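Local coordinates for d-3-phosphoglycerate dehydrogenase oxidoreductase protein (Ralstonia solanacearum, PDB 3GG9), which probably acts as an NAD-dependent D-3-phosphoglycerate dehydrogenase, oxidising 3-phosphoglycerate at the entry to serine biosynthesis, at residues V119-Y129 with N151-K159; Y168-G177 with S194-F203. All coordinates share one frame; numbering follows the deposited sequence.

Interaction 1: residues V119-Y129 with N151-K159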
# COMPACT_ATOMS: atom_id res chain seq x y z
N VAL A 119 -3.79 -4.97 0.03
CA VAL A 119 -4.13 -5.27 1.43
C VAL A 119 -3.78 -4.12 2.35
O VAL A 119 -4.64 -3.67 3.10
CB VAL A 119 -3.41 -6.60 1.98
CG1 VAL A 119 -3.63 -6.73 3.45
CG2 VAL A 119 -3.95 -7.81 1.28
N MET A 120 -2.51 -3.69 2.33
CA MET A 120 -2.05 -2.56 3.13
C MET A 120 -2.72 -1.22 2.75
O MET A 120 -3.11 -0.45 3.63
CB MET A 120 -0.52 -2.49 3.08
CG MET A 120 0.06 -3.80 3.61
SD MET A 120 1.72 -3.62 4.23
CE MET A 120 1.26 -3.17 5.91
N ALA A 121 -2.89 -0.99 1.45
CA ALA A 121 -3.48 0.25 0.97
C ALA A 121 -4.92 0.32 1.47
O ALA A 121 -5.32 1.32 2.03
CB ALA A 121 -3.41 0.34 -0.55
N ALA A 122 -5.66 -0.78 1.32
CA ALA A 122 -7.06 -0.84 1.77
C ALA A 122 -7.19 -0.77 3.30
O ALA A 122 -7.92 0.06 3.84
CB ALA A 122 -7.74 -2.09 1.20
N GLN A 123 -6.43 -1.59 4.02
CA GLN A 123 -6.59 -1.59 5.49
C GLN A 123 -6.21 -0.27 6.15
O GLN A 123 -6.66 0.03 7.26
CB GLN A 123 -5.78 -2.74 6.14
CG GLN A 123 -6.37 -4.15 5.93
CD GLN A 123 -7.85 -4.27 6.40
OE1 GLN A 123 -8.76 -3.70 5.79
NE2 GLN A 123 -8.07 -5.01 7.47
N ARG A 124 -5.37 0.52 5.48
CA ARG A 124 -4.98 1.81 6.03
C ARG A 124 -5.66 2.97 5.34
O ARG A 124 -5.34 4.14 5.62
CB ARG A 124 -3.46 2.02 6.05
CG ARG A 124 -2.71 1.13 7.11
CD ARG A 124 -3.32 1.22 8.54
NE ARG A 124 -2.88 2.41 9.28
CZ ARG A 124 -1.89 2.44 10.16
NH1 ARG A 124 -1.18 1.33 10.42
NH2 ARG A 124 -1.59 3.58 10.76
N ARG A 125 -6.56 2.64 4.43
CA ARG A 125 -7.38 3.63 3.67
C ARG A 125 -6.54 4.66 2.94
O ARG A 125 -6.90 5.83 2.82
CB ARG A 125 -8.45 4.26 4.57
CG ARG A 125 -9.52 3.28 5.04
CD ARG A 125 -9.13 2.53 6.33
NE ARG A 125 -10.26 1.81 6.93
CZ ARG A 125 -10.59 0.54 6.67
NH1 ARG A 125 -11.62 0.01 7.30
NH2 ARG A 125 -9.91 -0.21 5.81
N ILE A 126 -5.39 4.21 2.45
CA ILE A 126 -4.44 5.09 1.81
C ILE A 126 -4.99 5.89 0.60
O ILE A 126 -4.84 7.10 0.62
CB ILE A 126 -3.12 4.40 1.52
CG1 ILE A 126 -2.52 3.98 2.86
CG2 ILE A 126 -2.20 5.30 0.69
CD1 ILE A 126 -1.16 3.38 2.74
N PRO A 127 -5.63 5.24 -0.42
CA PRO A 127 -6.16 6.05 -1.52
C PRO A 127 -7.14 7.13 -1.05
O PRO A 127 -7.05 8.28 -1.49
CB PRO A 127 -6.87 5.01 -2.40
CG PRO A 127 -6.17 3.75 -2.12
CD PRO A 127 -5.88 3.80 -0.65
N GLN A 128 -8.04 6.76 -0.14
CA GLN A 128 -9.04 7.68 0.41
C GLN A 128 -8.43 8.87 1.17
O GLN A 128 -8.83 10.01 0.96
CB GLN A 128 -10.05 6.95 1.29
CG GLN A 128 -10.84 5.82 0.58
CD GLN A 128 -10.20 4.45 0.74
OE1 GLN A 128 -8.97 4.32 0.91
NE2 GLN A 128 -11.02 3.41 0.68
N TYR A 129 -7.47 8.61 2.04
CA TYR A 129 -6.84 9.68 2.79
C TYR A 129 -6.01 10.58 1.89
O TYR A 129 -5.99 11.79 2.07
CB TYR A 129 -5.91 9.10 3.87
CG TYR A 129 -6.50 8.79 5.23
CD1 TYR A 129 -6.96 9.81 6.08
CD2 TYR A 129 -6.50 7.48 5.70
CE1 TYR A 129 -7.46 9.51 7.37
CE2 TYR A 129 -7.00 7.18 6.97
CZ TYR A 129 -7.47 8.19 7.80
OH TYR A 129 -7.93 7.82 9.05
N ASN A 151 -16.17 3.92 13.28
CA ASN A 151 -14.74 4.20 13.03
C ASN A 151 -14.17 3.40 11.85
O ASN A 151 -12.98 3.09 11.84
CB ASN A 151 -13.88 3.95 14.28
CG ASN A 151 -14.01 5.05 15.32
OD1 ASN A 151 -14.61 6.10 15.07
ND2 ASN A 151 -13.44 4.81 16.49
N PHE A 152 -15.02 3.08 10.88
CA PHE A 152 -14.58 2.29 9.73
C PHE A 152 -13.62 3.07 8.85
O PHE A 152 -12.84 2.48 8.10
CB PHE A 152 -15.79 1.76 8.93
CG PHE A 152 -15.45 0.62 8.01
CD1 PHE A 152 -14.77 -0.50 8.47
CD2 PHE A 152 -15.80 0.69 6.67
CE1 PHE A 152 -14.45 -1.55 7.61
CE2 PHE A 152 -15.49 -0.36 5.80
CZ PHE A 152 -14.81 -1.48 6.27
N GLY A 153 -13.65 4.39 8.97
CA GLY A 153 -12.78 5.28 8.19
C GLY A 153 -11.35 5.28 8.70
O GLY A 153 -10.44 5.75 8.03
N ILE A 154 -11.13 4.73 9.89
CA ILE A 154 -9.82 4.68 10.54
C ILE A 154 -9.05 3.42 10.13
O ILE A 154 -9.66 2.39 9.89
CB ILE A 154 -9.97 4.84 12.10
CG1 ILE A 154 -9.36 6.15 12.57
CG2 ILE A 154 -9.36 3.72 12.91
CD1 ILE A 154 -10.25 7.33 12.35
N GLY A 155 -7.72 3.50 10.08
CA GLY A 155 -6.89 2.35 9.75
C GLY A 155 -7.02 1.15 10.67
O GLY A 155 -7.48 1.27 11.82
N ARG A 156 -6.67 -0.02 10.15
CA ARG A 156 -6.68 -1.26 10.90
C ARG A 156 -5.32 -1.94 10.79
O ARG A 156 -4.73 -2.01 9.72
CB ARG A 156 -7.78 -2.19 10.39
CG ARG A 156 -9.08 -1.48 10.04
CD ARG A 156 -10.19 -2.46 9.69
NE ARG A 156 -11.10 -2.69 10.81
CZ ARG A 156 -11.03 -3.73 11.63
NH1 ARG A 156 -10.11 -4.67 11.49
NH2 ARG A 156 -11.91 -3.82 12.61
N VAL A 157 -4.85 -2.43 11.93
CA VAL A 157 -3.55 -3.10 12.03
C VAL A 157 -3.76 -4.54 11.52
O VAL A 157 -4.85 -5.10 11.67
CB VAL A 157 -3.03 -3.06 13.49
CG1 VAL A 157 -3.95 -3.77 14.40
CG2 VAL A 157 -1.66 -3.65 13.64
N LEU A 158 -2.73 -5.11 10.89
CA LEU A 158 -2.79 -6.49 10.43
C LEU A 158 -2.40 -7.46 11.53
O LEU A 158 -3.03 -8.51 11.67
CB LEU A 158 -1.90 -6.69 9.20
CG LEU A 158 -2.26 -5.87 7.96
CD1 LEU A 158 -1.21 -6.13 6.87
CD2 LEU A 158 -3.61 -6.26 7.44
N LYS A 159 -1.36 -7.12 12.29
CA LYS A 159 -0.87 -7.99 13.38
C LYS A 159 -2.01 -8.55 14.22
O LYS A 159 -2.82 -7.80 14.74
CB LYS A 159 0.11 -7.26 14.31
CG LYS A 159 0.70 -8.18 15.40
CD LYS A 159 1.68 -7.47 16.34
CE LYS A 159 2.42 -8.49 17.16
NZ LYS A 159 3.29 -7.88 18.19
O HOH W 1 -6.90 -6.27 9.49
O HOH W 2 -1.89 -1.46 9.60
O HOH W 3 -6.29 6.02 9.85
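A buried arginine-to-backbone contact joins R125, in the break between helix 109-123 and helix 126-134, to F152 on the irregular loop that leads toward strand 162-166. The side chain of R125 grips the carbonyl of F152 side-on: NE and NH1 both donate to F152 O, each at 2.9 Å. Both bonds are bent, with N-H...O angles near 137°, as expected when two nitrogens share one oxygen. The far nitrogen NH2 turns back to A122 O at 2.8 Å, on the face of that carbonyl opposite R125 N. Three bonds thus fix the rotation of the guanidinium, which stands steeply over the F152 ring, planes 76° apart, in a cation-pi contact with NH1 3.2 Å from F152 CE1. R156 CG lies over one face of the R125 guanidinium. R125 ends the first helix in a Schellman motif and stands at the N-cap position of the next, so one residue serves both the helix junction and the loop of this Rossmann-type NAD-binding domain. Alongside, R156 N bonds to Q123 O at 2.9 Å, and G155 CA adds a C-H...O contact to the same oxygen. L158 sends CD2 to Q123 CG and V119 CG1, while CD1 meets M120 CE at 4.0 Å. Water bridges Q123 NE2 to V157 O, R124 NH1 to R156 O, and Y129 OH to G155 N. The second subunit lies against this surface: its A110 O accepts from R124 NH1, and its Q12 NE2 is hydrogen-bonded to Y129 OH.

Interaction 2: residues Y168-G177 with S194-F203. With SO4 (sulfate ion), chain F.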
# COMPACT_ATOMS: atom_id res chain seq x y z
N TYR A 168 -3.95 -22.06 -2.93
CA TYR A 168 -2.58 -22.09 -2.44
C TYR A 168 -1.62 -22.56 -3.54
O TYR A 168 -0.85 -23.51 -3.36
CB TYR A 168 -2.54 -22.93 -1.16
CG TYR A 168 -1.29 -22.76 -0.30
CD1 TYR A 168 -1.10 -21.64 0.51
CD2 TYR A 168 -0.31 -23.75 -0.30
CE1 TYR A 168 0.06 -21.50 1.29
CE2 TYR A 168 0.85 -23.62 0.46
CZ TYR A 168 1.02 -22.50 1.26
OH TYR A 168 2.17 -22.40 2.01
N GLY A 169 -1.67 -21.87 -4.68
CA GLY A 169 -0.69 -22.05 -5.76
C GLY A 169 0.53 -21.21 -5.43
O GLY A 169 0.71 -20.81 -4.29
N LYS A 170 1.37 -20.91 -6.41
CA LYS A 170 2.58 -20.11 -6.15
C LYS A 170 2.31 -18.69 -5.60
O LYS A 170 3.01 -18.24 -4.70
CB LYS A 170 3.44 -20.04 -7.42
CG LYS A 170 4.07 -21.36 -7.81
CD LYS A 170 4.83 -21.18 -9.11
CE LYS A 170 5.07 -22.50 -9.83
NZ LYS A 170 5.41 -22.25 -11.26
N ILE A 171 1.30 -18.00 -6.13
CA ILE A 171 0.93 -16.68 -5.60
C ILE A 171 0.36 -16.74 -4.19
O ILE A 171 0.79 -15.98 -3.32
CB ILE A 171 -0.02 -15.90 -6.57
CG1 ILE A 171 0.65 -15.81 -7.93
CG2 ILE A 171 -0.28 -14.45 -6.04
CD1 ILE A 171 -0.16 -15.18 -9.02
N GLY A 172 -0.58 -17.65 -3.95
CA GLY A 172 -1.17 -17.82 -2.63
C GLY A 172 -0.15 -18.11 -1.54
O GLY A 172 -0.27 -17.64 -0.43
N GLN A 173 0.87 -18.88 -1.91
CA GLN A 173 1.93 -19.30 -0.99
C GLN A 173 2.78 -18.10 -0.55
O GLN A 173 3.09 -17.95 0.63
CB GLN A 173 2.79 -20.33 -1.69
CG GLN A 173 4.06 -20.72 -0.94
CD GLN A 173 4.75 -21.89 -1.57
OE1 GLN A 173 4.43 -22.29 -2.70
NE2 GLN A 173 5.72 -22.46 -0.85
N LEU A 174 3.11 -17.23 -1.50
CA LEU A 174 3.85 -16.00 -1.17
C LEU A 174 3.06 -15.07 -0.26
O LEU A 174 3.58 -14.51 0.72
CB LEU A 174 4.28 -15.29 -2.44
CG LEU A 174 5.38 -15.97 -3.27
CD1 LEU A 174 5.70 -15.17 -4.52
CD2 LEU A 174 6.67 -16.24 -2.45
N VAL A 175 1.79 -14.86 -0.61
CA VAL A 175 0.92 -14.00 0.16
C VAL A 175 0.59 -14.54 1.55
O VAL A 175 0.55 -13.77 2.50
CB VAL A 175 -0.41 -13.70 -0.61
CG1 VAL A 175 -1.35 -12.90 0.26
CG2 VAL A 175 -0.08 -12.97 -1.89
N ALA A 176 0.42 -15.86 1.67
CA ALA A 176 0.36 -16.50 2.98
C ALA A 176 1.62 -16.21 3.85
O ALA A 176 1.50 -15.96 5.07
CB ALA A 176 0.11 -18.02 2.84
N GLY A 177 2.79 -16.25 3.21
CA GLY A 177 4.06 -15.92 3.86
C GLY A 177 4.13 -14.48 4.37
O GLY A 177 4.60 -14.21 5.48
N SER A 194 -3.98 -28.26 -2.57
CA SER A 194 -3.68 -26.98 -1.92
C SER A 194 -3.64 -27.12 -0.40
O SER A 194 -2.73 -26.62 0.25
CB SER A 194 -4.72 -25.93 -2.28
OG SER A 194 -4.61 -25.50 -3.62
N LYS A 195 -4.64 -27.81 0.15
CA LYS A 195 -4.69 -28.06 1.59
C LYS A 195 -3.47 -28.83 2.05
O LYS A 195 -2.93 -28.52 3.10
CB LYS A 195 -5.96 -28.81 1.98
CG LYS A 195 -7.26 -28.07 1.71
CD LYS A 195 -8.37 -29.05 1.93
CE LYS A 195 -9.72 -28.41 2.03
NZ LYS A 195 -10.71 -29.51 2.14
N GLU A 196 -3.01 -29.79 1.24
CA GLU A 196 -1.90 -30.67 1.62
C GLU A 196 -0.60 -29.88 1.67
O GLU A 196 0.18 -30.00 2.62
CB GLU A 196 -1.77 -31.86 0.66
CG GLU A 196 -2.89 -32.92 0.76
CD GLU A 196 -2.72 -34.10 -0.23
OE1 GLU A 196 -3.72 -34.82 -0.50
OE2 GLU A 196 -1.60 -34.33 -0.73
N ARG A 197 -0.40 -29.05 0.66
CA ARG A 197 0.79 -28.21 0.58
C ARG A 197 0.78 -27.13 1.66
O ARG A 197 1.83 -26.80 2.20
CB ARG A 197 0.95 -27.63 -0.83
CG ARG A 197 1.27 -28.69 -1.88
CD ARG A 197 1.67 -28.10 -3.23
NE ARG A 197 0.53 -27.99 -4.14
CZ ARG A 197 0.12 -28.94 -4.98
NH1 ARG A 197 0.76 -30.11 -5.02
NH2 ARG A 197 -0.93 -28.73 -5.76
N ALA A 198 -0.40 -26.60 1.98
CA ALA A 198 -0.54 -25.65 3.08
C ALA A 198 -0.16 -26.26 4.44
O ALA A 198 0.63 -25.67 5.17
CB ALA A 198 -1.94 -25.05 3.13
N ARG A 199 -0.71 -27.44 4.75
CA ARG A 199 -0.36 -28.19 5.98
C ARG A 199 1.13 -28.52 6.08
O ARG A 199 1.71 -28.46 7.16
CB ARG A 199 -1.20 -29.47 6.13
CG ARG A 199 -2.69 -29.18 6.34
CD ARG A 199 -3.50 -30.38 6.79
NE ARG A 199 -4.93 -30.08 6.88
CZ ARG A 199 -5.85 -30.47 6.00
NH1 ARG A 199 -7.12 -30.14 6.19
NH2 ARG A 199 -5.52 -31.19 4.94
N ALA A 200 1.75 -28.84 4.95
CA ALA A 200 3.17 -29.15 4.88
C ALA A 200 4.03 -27.92 5.14
O ALA A 200 5.13 -28.04 5.67
CB ALA A 200 3.53 -29.78 3.54
N ASP A 201 3.51 -26.75 4.76
CA ASP A 201 4.16 -25.46 4.97
C ASP A 201 3.89 -24.84 6.35
O ASP A 201 4.35 -23.73 6.64
CB ASP A 201 3.71 -24.46 3.90
CG ASP A 201 4.37 -24.69 2.56
OD1 ASP A 201 5.35 -25.46 2.46
OD2 ASP A 201 3.90 -24.08 1.58
N GLY A 202 3.13 -25.54 7.18
CA GLY A 202 2.87 -25.09 8.54
C GLY A 202 1.68 -24.16 8.65
O GLY A 202 1.48 -23.50 9.67
N PHE A 203 0.87 -24.08 7.60
CA PHE A 203 -0.32 -23.25 7.65
C PHE A 203 -1.54 -24.05 8.07
O PHE A 203 -1.70 -25.21 7.68
CB PHE A 203 -0.57 -22.55 6.30
CG PHE A 203 0.42 -21.45 6.02
CD1 PHE A 203 1.46 -21.65 5.12
CD2 PHE A 203 0.33 -20.23 6.68
CE1 PHE A 203 2.40 -20.64 4.88
CE2 PHE A 203 1.27 -19.21 6.43
CZ PHE A 203 2.30 -19.42 5.53
S SO4 F . -0.41 -19.92 -9.48
O1 SO4 F . 0.45 -19.21 -10.42
O2 SO4 F . -1.67 -20.34 -10.12
O3 SO4 F . 0.32 -21.12 -9.05
O4 SO4 F . -0.74 -19.03 -8.36
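Y168 stands between the two helices with its ring sandwiched: A198 CB sits over the centre of one face, 4.0 Å from the centroid in a CH-pi contact, and Q173 CB lies over the rim of the other. The ring reaches that slot because CG swings away from its backbone N (chi1 -164°), carrying the phenol along helix 192-200 toward its C-terminal end. There OH donates to D201 OD2 at 2.4 Å, shorter than usual and doubtful in its exact length; the oxygen lies at the edge of the ring, in its plane, while the carboxylate itself is turned 60° from it. Q173 NE2 comes within 3.4 Å of the same D201 OD2, but at a poor angle for bonding. F203 follows the Schellman turn at G202 and points its ring back to the first helix. Its plane makes 63° with that of Y168, an oblique meeting in which F203 CD1 touches Y168 OH at 3.3 Å. A176 CB packs over the F203 face, 3.7 Å from CZ. At the start of the pair, S194 CB rests against Y168 CB. From strand 185-189, V188 touches Y168 and A198, and V186 touches F203. A sulfate ion, probably from the crystallisation liquor, sits at the N-terminus of helix 170-181, bonded by K170 N (2.8 Å), I171 N and R224 NH1. The glycine-rich turn with G169 and G172 fits a Rossmann GxGxxG loop, the sulfate is placed consistently with its dinucleotide phosphate site, and Y168 lies between the helices of two successive beta-alpha-beta crossovers.

Overall arrangement
Both contacts lie in the NAD-binding part of the chain, in series along it, with centres 25 Å apart and nearest atoms about 6 Å apart without touching. Interaction 1 is almost wholly buried and faces the second subunit, whereas interaction 2 is partly open to solvent and touched by no other protein chain of the assembly. Loop 151-159 in the first leads into strand 162-166, which the glycine-rich turn of the second follows; helix 109-123 also packs against helix 170-181 through T115, W116 and V175. Their chemistry differs accordingly: a loop carbonyl held by an arginine and a helix-end carbonyl held by a loop N-H, with water bridges, in one; helix-to-helix aromatic and alanine packing, closed by a phenol-carboxylate bond, in the other.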